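Local coordinates for mitogen-activated protein kinase, putative (Map kinase-like protein) (Leishmania major, PDB 3PG1), which probably uses ATP to phosphorylate serine and threonine residues of other proteins, as a member of the mitogen-activated protein kinase family, at residues A[96-101]-A[108-113]; A[204-209]-A[259-264]; A[118-123]-A[165-170]. All blocks are in the same frame, centred on the assembly; numbering follows the deposited sequence. Where two conformers were deposited one is given.

Contact 1: A[96-101]-A[108-113]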
loop_
_atom_site.group_PDB
_atom_site.type_symbol
_atom_site.label_atom_id
_atom_site.label_comp_id
_atom_site.label_asym_id
_atom_site.label_seq_id
_atom_site.Cartn_x
_atom_site.Cartn_y
_atom_site.Cartn_z
ATOM N N ASP A 96 -14.359 8.611 8.484
ATOM C CA ASP A 96 -15.276 9.696 8.164
ATOM C C ASP A 96 -14.857 10.401 6.878
ATOM O O ASP A 96 -13.687 10.398 6.509
ATOM C CB ASP A 96 -15.325 10.704 9.322
ATOM C CG ASP A 96 -16.566 11.559 9.403
ATOM O OD1 ASP A 96 -17.446 11.413 8.529
ATOM O OD2 ASP A 96 -16.655 12.384 10.337
ATOM N N ILE A 97 -15.836 11.023 6.223
ATOM C CA ILE A 97 -15.692 11.800 4.996
ATOM C C ILE A 97 -16.822 12.844 4.938
ATOM O O ILE A 97 -17.986 12.535 5.226
ATOM C CB ILE A 97 -15.608 10.916 3.722
ATOM C CG1 ILE A 97 -15.347 11.792 2.462
ATOM C CG2 ILE A 97 -16.843 9.975 3.575
ATOM C CD1 ILE A 97 -15.018 11.088 1.208
ATOM N N PHE A 98 -16.455 14.086 4.610
ATOM C CA PHE A 98 -17.381 15.216 4.498
ATOM C C PHE A 98 -16.849 16.243 3.507
ATOM O O PHE A 98 -15.634 16.459 3.432
ATOM C CB PHE A 98 -17.783 15.825 5.871
ATOM C CG PHE A 98 -16.705 15.951 6.925
ATOM C CD1 PHE A 98 -16.318 14.852 7.686
ATOM C CD2 PHE A 98 -16.134 17.183 7.213
ATOM C CE1 PHE A 98 -15.320 14.969 8.662
ATOM C CE2 PHE A 98 -15.158 17.304 8.210
ATOM C CZ PHE A 98 -14.748 16.194 8.919
ATOM N N VAL A 99 -17.756 16.811 2.694
ATOM C CA VAL A 99 -17.431 17.763 1.631
ATOM C C VAL A 99 -18.124 19.098 1.817
ATOM O O VAL A 99 -19.337 19.146 2.049
ATOM C CB VAL A 99 -17.697 17.191 0.210
ATOM C CG1 VAL A 99 -16.572 16.268 -0.235
ATOM C CG2 VAL A 99 -19.051 16.481 0.125
ATOM N N HIS A 100 -17.348 20.184 1.719
ATOM C CA HIS A 100 -17.880 21.539 1.819
ATOM C C HIS A 100 -17.777 22.170 0.439
ATOM O O HIS A 100 -16.684 22.538 0.008
ATOM C CB HIS A 100 -17.135 22.372 2.883
ATOM C CG HIS A 100 -17.590 23.809 2.955
ATOM N ND1 HIS A 100 -16.704 24.862 2.752
ATOM C CD2 HIS A 100 -18.829 24.318 3.164
ATOM C CE1 HIS A 100 -17.424 25.965 2.866
ATOM N NE2 HIS A 100 -18.707 25.691 3.107
ATOM N N PHE A 101 -18.903 22.229 -0.275
ATOM C CA PHE A 101 -18.950 22.833 -1.600
ATOM C C PHE A 101 -19.346 24.311 -1.502
ATOM O O PHE A 101 -20.356 24.644 -0.874
ATOM C CB PHE A 101 -19.901 22.062 -2.531
ATOM C CG PHE A 101 -19.440 20.674 -2.922
ATOM C CD1 PHE A 101 -18.255 20.488 -3.630
ATOM C CD2 PHE A 101 -20.217 19.557 -2.634
ATOM C CE1 PHE A 101 -17.833 19.207 -3.996
ATOM C CE2 PHE A 101 -19.803 18.276 -3.024
ATOM C CZ PHE A 101 -18.616 18.112 -3.703
ATOM N N LYS A 108 -13.935 22.219 -0.417
ATOM C CA LYS A 108 -13.054 21.521 0.530
ATOM C C LYS A 108 -13.521 20.087 0.791
ATOM O O LYS A 108 -14.723 19.816 0.828
ATOM C CB LYS A 108 -12.940 22.289 1.863
ATOM C CG LYS A 108 -12.055 23.528 1.785
ATOM C CD LYS A 108 -12.292 24.496 2.925
ATOM C CE LYS A 108 -11.736 25.869 2.624
ATOM N NZ LYS A 108 -12.819 26.877 2.475
ATOM N N LEU A 109 -12.557 19.183 0.987
ATOM C CA LEU A 109 -12.801 17.774 1.287
ATOM C C LEU A 109 -11.984 17.371 2.507
ATOM O O LEU A 109 -10.800 17.710 2.624
ATOM C CB LEU A 109 -12.537 16.873 0.059
ATOM C CG LEU A 109 -12.306 15.355 0.268
ATOM C CD1 LEU A 109 -13.557 14.642 0.761
ATOM C CD2 LEU A 109 -11.854 14.706 -1.002
ATOM N N TYR A 110 -12.647 16.688 3.437
ATOM C CA TYR A 110 -12.039 16.248 4.685
ATOM C C TYR A 110 -12.093 14.753 4.763
ATOM O O TYR A 110 -13.133 14.131 4.499
ATOM C CB TYR A 110 -12.721 16.890 5.900
ATOM C CG TYR A 110 -12.817 18.398 5.815
ATOM C CD1 TYR A 110 -11.860 19.213 6.412
ATOM C CD2 TYR A 110 -13.858 19.011 5.123
ATOM C CE1 TYR A 110 -11.941 20.604 6.333
ATOM C CE2 TYR A 110 -13.930 20.399 5.003
ATOM C CZ TYR A 110 -12.978 21.194 5.624
ATOM O OH TYR A 110 -13.046 22.561 5.498
ATOM N N LEU A 111 -10.946 14.181 5.106
ATOM C CA LEU A 111 -10.753 12.754 5.193
ATOM C C LEU A 111 -10.228 12.367 6.533
ATOM O O LEU A 111 -9.189 12.857 6.979
ATOM C CB LEU A 111 -9.799 12.311 4.086
ATOM C CG LEU A 111 -10.329 12.567 2.691
ATOM C CD1 LEU A 111 -9.210 12.515 1.667
ATOM C CD2 LEU A 111 -11.491 11.623 2.377
ATOM N N VAL A 112 -10.963 11.490 7.188
ATOM C CA VAL A 112 -10.613 11.032 8.519
ATOM C C VAL A 112 -10.305 9.528 8.509
ATOM O O VAL A 112 -11.112 8.709 8.020
ATOM C CB VAL A 112 -11.709 11.395 9.551
ATOM C CG1 VAL A 112 -11.198 11.212 10.974
ATOM C CG2 VAL A 112 -12.224 12.822 9.347
ATOM N N THR A 113 -9.121 9.184 9.039
ATOM C CA THR A 113 -8.678 7.791 9.183
ATOM C C THR A 113 -8.131 7.641 10.596
ATOM O O THR A 113 -7.760 8.642 11.203
ATOM C CB THR A 113 -7.668 7.395 8.078
ATOM O OG1 THR A 113 -6.558 8.300 8.069
ATOM C CG2 THR A 113 -8.304 7.327 6.683
#
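From D96–V112 to H100–K108, the two strands run antiparallel, 4.8 Å apart at their axes, with F98–Y110 as the central hydrogen-bonded pair. Together they form the β4–β5 hairpin of the kinase N-lobe, with 96-100 at one border of its five-stranded sheet. Backbone bonds are tightest toward the turn, where H100 N reaches K108 O at 2.8 Å; F98 N to Y110 O is weak.

One face of the hairpin carries I97, V99, L109 and L111. L109 CD1 is its meeting point, touching V99 CG1 at 3.6 Å and I97 CG1 on the neighbouring pair, while I97 CD1 lies against L111 CD2. I97, L109 and L111 go on to pack on I80 of helix 70-85, the αC helix.

The other face is built round two rings. F98 holds its CG in the crowded position between backbone N and carbonyl carbon (chi1 40°), and the Y110 methylene sits over one ring face: Y110 CB is 3.4 Å from F98 CE2, a CH-π contact off centre toward the rim. The ring planes are only 16° apart but slid past each other, so they barely overlap. Farther along, F98 CE1 meets V112 CG2, and V112 CB lies 3.7 Å from D96 CB. Y110 OH is hydrogen-bonded to E16 and D96 OD2 to Y24. At the turn end, the amine of K108, whose cation-π partner is F55, lies near the plane of the imidazole but not in contact, its NZ 4.4 Å from H100 ND1.

Contact 2: A[204-209]-A[259-264]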
loop_
_atom_site.group_PDB
_atom_site.type_symbol
_atom_site.label_atom_id
_atom_site.label_comp_id
_atom_site.label_asym_id
_atom_site.label_seq_id
_atom_site.Cartn_x
_atom_site.Cartn_y
_atom_site.Cartn_z
ATOM N N LEU A 204 8.218 -5.286 -12.501
ATOM C CA LEU A 204 8.083 -3.809 -12.395
ATOM C C LEU A 204 9.430 -3.149 -12.629
ATOM O O LEU A 204 9.491 -2.067 -13.216
ATOM C CB LEU A 204 7.522 -3.363 -11.031
ATOM C CG LEU A 204 6.046 -3.801 -10.724
ATOM C CD1 LEU A 204 5.634 -3.286 -9.400
ATOM C CD2 LEU A 204 5.047 -3.221 -11.787
ATOM N N VAL A 205 10.536 -3.794 -12.184
ATOM C CA VAL A 205 11.889 -3.217 -12.415
ATOM C C VAL A 205 12.095 -3.174 -13.952
ATOM O O VAL A 205 12.726 -2.250 -14.467
ATOM C CB VAL A 205 13.009 -4.072 -11.712
ATOM C CG1 VAL A 205 14.420 -3.570 -12.095
ATOM C CG2 VAL A 205 12.821 -4.106 -10.168
ATOM N N MET A 206 11.579 -4.208 -14.670
ATOM C CA MET A 206 11.683 -4.289 -16.136
ATOM C C MET A 206 10.533 -3.570 -16.861
ATOM O O MET A 206 10.349 -3.748 -18.070
ATOM C CB MET A 206 11.871 -5.729 -16.592
ATOM C CG MET A 206 13.127 -6.381 -15.990
ATOM S SD MET A 206 13.422 -8.033 -16.653
ATOM C CE MET A 206 11.972 -8.939 -16.005
ATOM N N GLN A 207 9.786 -2.734 -16.124
ATOM C CA GLN A 207 8.746 -1.846 -16.674
ATOM C C GLN A 207 7.716 -2.547 -17.552
ATOM O O GLN A 207 7.230 -1.956 -18.516
ATOM C CB GLN A 207 9.424 -0.670 -17.469
ATOM C CG GLN A 207 10.410 0.139 -16.642
ATOM C CD GLN A 207 11.448 0.901 -17.454
ATOM O OE1 GLN A 207 11.698 0.658 -18.661
ATOM N NE2 GLN A 207 12.108 1.822 -16.771
ATOM N N PHE A 208 7.385 -3.806 -17.235
ATOM C CA PHE A 208 6.368 -4.551 -17.980
ATOM C C PHE A 208 4.974 -3.947 -17.745
ATOM O O PHE A 208 4.527 -3.773 -16.607
ATOM C CB PHE A 208 6.390 -6.023 -17.579
ATOM C CG PHE A 208 5.469 -6.925 -18.360
ATOM C CD1 PHE A 208 5.563 -7.013 -19.747
ATOM C CD2 PHE A 208 4.582 -7.772 -17.703
ATOM C CE1 PHE A 208 4.750 -7.906 -20.470
ATOM C CE2 PHE A 208 3.745 -8.641 -18.437
ATOM C CZ PHE A 208 3.827 -8.684 -19.813
ATOM N N LYS A 209 4.291 -3.616 -18.822
ATOM C CA LYS A 209 2.964 -3.003 -18.712
ATOM C C LYS A 209 1.878 -4.029 -18.281
ATOM O O LYS A 209 0.837 -3.630 -17.765
ATOM C CB LYS A 209 2.579 -2.324 -20.046
ATOM C CG LYS A 209 2.577 -3.251 -21.258
ATOM C CD LYS A 209 1.239 -3.277 -21.983
ATOM C CE LYS A 209 1.382 -3.709 -23.429
ATOM N NZ LYS A 209 1.920 -5.092 -23.566
ATOM N N VAL A 259 12.083 -12.094 -21.466
ATOM C CA VAL A 259 11.443 -11.375 -22.568
ATOM C C VAL A 259 9.951 -11.277 -22.408
ATOM O O VAL A 259 9.405 -10.233 -22.717
ATOM C CB VAL A 259 11.940 -11.678 -24.016
ATOM C CG1 VAL A 259 13.386 -12.160 -24.050
ATOM C CG2 VAL A 259 11.011 -12.616 -24.763
ATOM N N MET A 260 9.301 -12.302 -21.806
ATOM C CA MET A 260 7.868 -12.233 -21.537
ATOM C C MET A 260 7.446 -11.176 -20.483
ATOM O O MET A 260 6.294 -10.775 -20.491
ATOM C CB MET A 260 7.315 -13.576 -21.024
ATOM C CG MET A 260 7.426 -14.682 -22.005
ATOM S SD MET A 260 6.650 -16.171 -21.270
ATOM C CE MET A 260 6.948 -17.225 -22.506
ATOM N N PHE A 261 8.309 -10.814 -19.538
ATOM C CA PHE A 261 7.839 -9.844 -18.554
ATOM C C PHE A 261 8.739 -8.604 -18.425
ATOM O O PHE A 261 8.984 -8.112 -17.321
ATOM C CB PHE A 261 7.323 -10.506 -17.231
ATOM C CG PHE A 261 8.256 -11.527 -16.638
ATOM C CD1 PHE A 261 9.255 -11.145 -15.747
ATOM C CD2 PHE A 261 8.181 -12.863 -17.011
ATOM C CE1 PHE A 261 10.150 -12.081 -15.232
ATOM C CE2 PHE A 261 9.104 -13.789 -16.512
ATOM C CZ PHE A 261 10.101 -13.387 -15.650
ATOM N N SER A 262 9.203 -8.088 -19.600
ATOM C CA SER A 262 10.004 -6.873 -19.719
ATOM C C SER A 262 9.430 -6.003 -20.801
ATOM O O SER A 262 8.871 -6.505 -21.772
ATOM C CB SER A 262 11.473 -7.179 -20.021
ATOM O OG SER A 262 11.619 -8.059 -21.121
ATOM N N SER A 263 9.602 -4.695 -20.658
ATOM C CA SER A 263 9.223 -3.769 -21.719
ATOM C C SER A 263 10.266 -3.910 -22.842
ATOM O O SER A 263 11.384 -4.356 -22.564
ATOM C CB SER A 263 9.292 -2.344 -21.192
ATOM O OG SER A 263 10.637 -1.992 -20.915
ATOM N N PRO A 264 9.972 -3.448 -24.086
ATOM C CA PRO A 264 10.998 -3.468 -25.155
ATOM C C PRO A 264 12.298 -2.732 -24.789
ATOM O O PRO A 264 13.369 -3.181 -25.179
ATOM C CB PRO A 264 10.290 -2.777 -26.326
ATOM C CG PRO A 264 8.860 -3.035 -26.099
ATOM C CD PRO A 264 8.691 -2.916 -24.600
#
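F261 sets its backbone oxygen between the methyl of M206 and CB of F208, and this buried carbonyl has no polar partner anywhere in the model. F208 CB lies 3.3 Å from F261 O and M206 CE 3.4 Å from it; the bend at the end of the methionine chain (chi3 -66°) sets CE there. F261 was modelled in two conformers, so the touch of its ring on that methyl is doubtful.

F208 points its CG anti to the backbone N (chi1 -175°) and sets its ring against the M260-F261 backbone. F261 CA stands over one face, 3.8 Å from the ring centroid, and M260 O approaches the same face, 3.3 Å from F208 CE1. The loop that brings F208 here is a Schellman motif, closing helix 202-205, which starts in the APE motif ending the activation segment, with Q207 at positive phi as C-prime. Its partner belongs to the region after αG that carries the MAP kinase insert.

Joining the two, S263 N donates to M206 O over 2.9 Å, nearly in line with the carbonyl; S263 OG adds only a weak bond there. S263 N-caps helix 264-269, and its OG bonds to A266 N.

Contact 3: A[118-123]-A[165-170]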
loop_
_atom_site.group_PDB
_atom_site.type_symbol
_atom_site.label_atom_id
_atom_site.label_comp_id
_atom_site.label_asym_id
_atom_site.label_seq_id
_atom_site.Cartn_x
_atom_site.Cartn_y
_atom_site.Cartn_z
ATOM N N THR A 118 2.207 2.960 14.932
ATOM C CA THR A 118 3.468 2.944 14.205
ATOM C C THR A 118 3.298 2.197 12.882
ATOM O O THR A 118 2.181 1.867 12.483
ATOM C CB THR A 118 4.583 2.339 15.126
ATOM O OG1 THR A 118 5.855 2.554 14.539
ATOM C CG2 THR A 118 4.390 0.840 15.433
ATOM N N ASP A 119 4.404 1.972 12.195
ATOM C CA ASP A 119 4.430 1.185 10.973
ATOM C C ASP A 119 5.507 0.117 11.127
ATOM O O ASP A 119 6.287 0.161 12.081
ATOM C CB ASP A 119 4.601 2.058 9.715
ATOM C CG ASP A 119 5.832 2.935 9.707
ATOM O OD1 ASP A 119 5.677 4.164 9.681
ATOM O OD2 ASP A 119 6.945 2.393 9.668
ATOM N N LEU A 120 5.519 -0.861 10.220
ATOM C CA LEU A 120 6.455 -1.977 10.257
ATOM C C LEU A 120 7.898 -1.578 9.979
ATOM O O LEU A 120 8.802 -2.180 10.560
ATOM C CB LEU A 120 5.992 -3.064 9.319
ATOM C CG LEU A 120 6.652 -4.437 9.456
ATOM C CD1 LEU A 120 6.373 -5.068 10.819
ATOM C CD2 LEU A 120 6.179 -5.353 8.328
ATOM N N ALA A 121 8.120 -0.540 9.151
ATOM C CA ALA A 121 9.484 -0.037 8.865
ATOM C C ALA A 121 10.157 0.441 10.168
ATOM O O ALA A 121 11.315 0.115 10.413
ATOM C CB ALA A 121 9.434 1.105 7.844
ATOM N N GLN A 122 9.411 1.150 11.022
ATOM C CA GLN A 122 9.897 1.634 12.311
ATOM C C GLN A 122 10.196 0.479 13.260
ATOM O O GLN A 122 11.227 0.491 13.935
ATOM C CB GLN A 122 8.906 2.626 12.933
ATOM C CG GLN A 122 8.899 4.001 12.264
ATOM C CD GLN A 122 7.891 4.914 12.916
ATOM O OE1 GLN A 122 6.719 4.963 12.535
ATOM N NE2 GLN A 122 8.314 5.633 13.940
ATOM N N VAL A 123 9.304 -0.524 13.301
ATOM C CA VAL A 123 9.455 -1.732 14.124
ATOM C C VAL A 123 10.716 -2.525 13.717
ATOM O O VAL A 123 11.578 -2.787 14.576
ATOM C CB VAL A 123 8.160 -2.577 14.126
ATOM C CG1 VAL A 123 8.382 -3.954 14.744
ATOM C CG2 VAL A 123 7.046 -1.835 14.847
ATOM N N ILE A 165 2.672 -0.620 5.992
ATOM C CA ILE A 165 2.100 -1.713 6.771
ATOM C C ILE A 165 2.057 -1.121 8.168
ATOM O O ILE A 165 3.110 -0.929 8.777
ATOM C CB ILE A 165 2.915 -3.028 6.680
ATOM C CG1 ILE A 165 2.894 -3.586 5.227
ATOM C CG2 ILE A 165 2.328 -4.061 7.682
ATOM C CD1 ILE A 165 3.987 -4.629 4.925
ATOM N N LEU A 166 0.843 -0.780 8.635
ATOM C CA LEU A 166 0.588 -0.093 9.919
ATOM C C LEU A 166 0.232 -1.034 11.052
ATOM O O LEU A 166 -0.398 -2.073 10.825
ATOM C CB LEU A 166 -0.538 0.963 9.762
ATOM C CG LEU A 166 -0.445 1.912 8.539
ATOM C CD1 LEU A 166 -1.511 3.031 8.631
ATOM C CD2 LEU A 166 0.969 2.529 8.403
ATOM N N LEU A 167 0.652 -0.663 12.271
ATOM C CA LEU A 167 0.440 -1.408 13.505
ATOM C C LEU A 167 -0.418 -0.499 14.427
ATOM O O LEU A 167 -0.050 0.651 14.680
ATOM C CB LEU A 167 1.796 -1.624 14.236
ATOM C CG LEU A 167 2.862 -2.651 13.806
ATOM C CD1 LEU A 167 2.707 -3.950 14.500
ATOM C CD2 LEU A 167 3.176 -2.675 12.324
ATOM N N ALA A 168 -1.539 -1.017 14.938
ATOM C CA ALA A 168 -2.379 -0.265 15.882
ATOM C C ALA A 168 -1.745 -0.424 17.267
ATOM O O ALA A 168 -0.818 -1.225 17.403
ATOM C CB ALA A 168 -3.792 -0.833 15.879
ATOM N N ASP A 169 -2.236 0.315 18.306
ATOM C CA ASP A 169 -1.712 0.183 19.678
ATOM C C ASP A 169 -1.829 -1.274 20.131
ATOM O O ASP A 169 -0.932 -1.793 20.801
ATOM C CB ASP A 169 -2.451 1.117 20.651
ATOM C CG ASP A 169 -2.213 2.584 20.370
ATOM O OD1 ASP A 169 -3.060 3.203 19.689
ATOM O OD2 ASP A 169 -1.176 3.118 20.833
ATOM N N ASN A 170 -2.922 -1.928 19.703
ATOM C CA ASN A 170 -3.281 -3.319 19.960
ATOM C C ASN A 170 -2.533 -4.305 19.030
ATOM O O ASN A 170 -2.870 -5.492 18.992
ATOM C CB ASN A 170 -4.817 -3.483 19.836
ATOM C CG ASN A 170 -5.533 -2.433 18.993
ATOM O OD1 ASN A 170 -5.352 -1.213 19.148
ATOM N ND2 ASN A 170 -6.407 -2.882 18.113
#
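L120, I165 and L167 form the apolar centre. L120 and I165 lie side by side, pointing the same way, with L120 CB 4.1 Å from I165 CB and the branch ends of both side chains touching. This is where the start of helix αD meets strand β7, just past the catalytic loop of the kinase fold, and the cluster is consistent with the lower part of the catalytic spine: L120 also rests on V223 and M227, and I165 on V223, all from helix 214-229.

L167 CD2 lies against the peptide that joins D119 to L120, 3.6 Å from L120 N. F139 of helix 133-152 packs on both L120 and L167. Outward, T118 CG2 lies alongside L167 CB at 3.8 Å, while on the opposite face of the small sheet L166 CD2 reaches D119 CB.

The backbones hold this together as an antiparallel pair. T118 and L167 exchange two hydrogen bonds, the shorter from L167 N to T118 O at 3.0 Å. As the chain turns into the helix, L120 N donates to I165 O at 2.8 Å, nearly head-on to the carbonyl. At the polar edge D119 is the N-cap: its CG sits between backbone N and C (chi1 57°), and D119 OD2 accepts from Q122 N at 3.1 Å.

How the contacts relate
Following the chain, contact 1 comes first and closes a loop with six residues between its segments, making the 96-100/108-114 hairpin in the N-lobe sheet. Strand 108-114 then leads almost directly into strand 118-119, so contact 3 opens a few residues later; its loop of 41 residues includes helix 133-152 and returns at strand 165-167, in the C-lobe. Contact 2 opens after that, its 49-residue loop joining the end of helix 202-205 to the MAP kinase insert region of the C-lobe. The three run in series, none nested or crossed. Contacts 1 and 3 come within about 7 Å at their nearest atoms, whereas the centre of contact 2 is about 39 Å from that of contact 1.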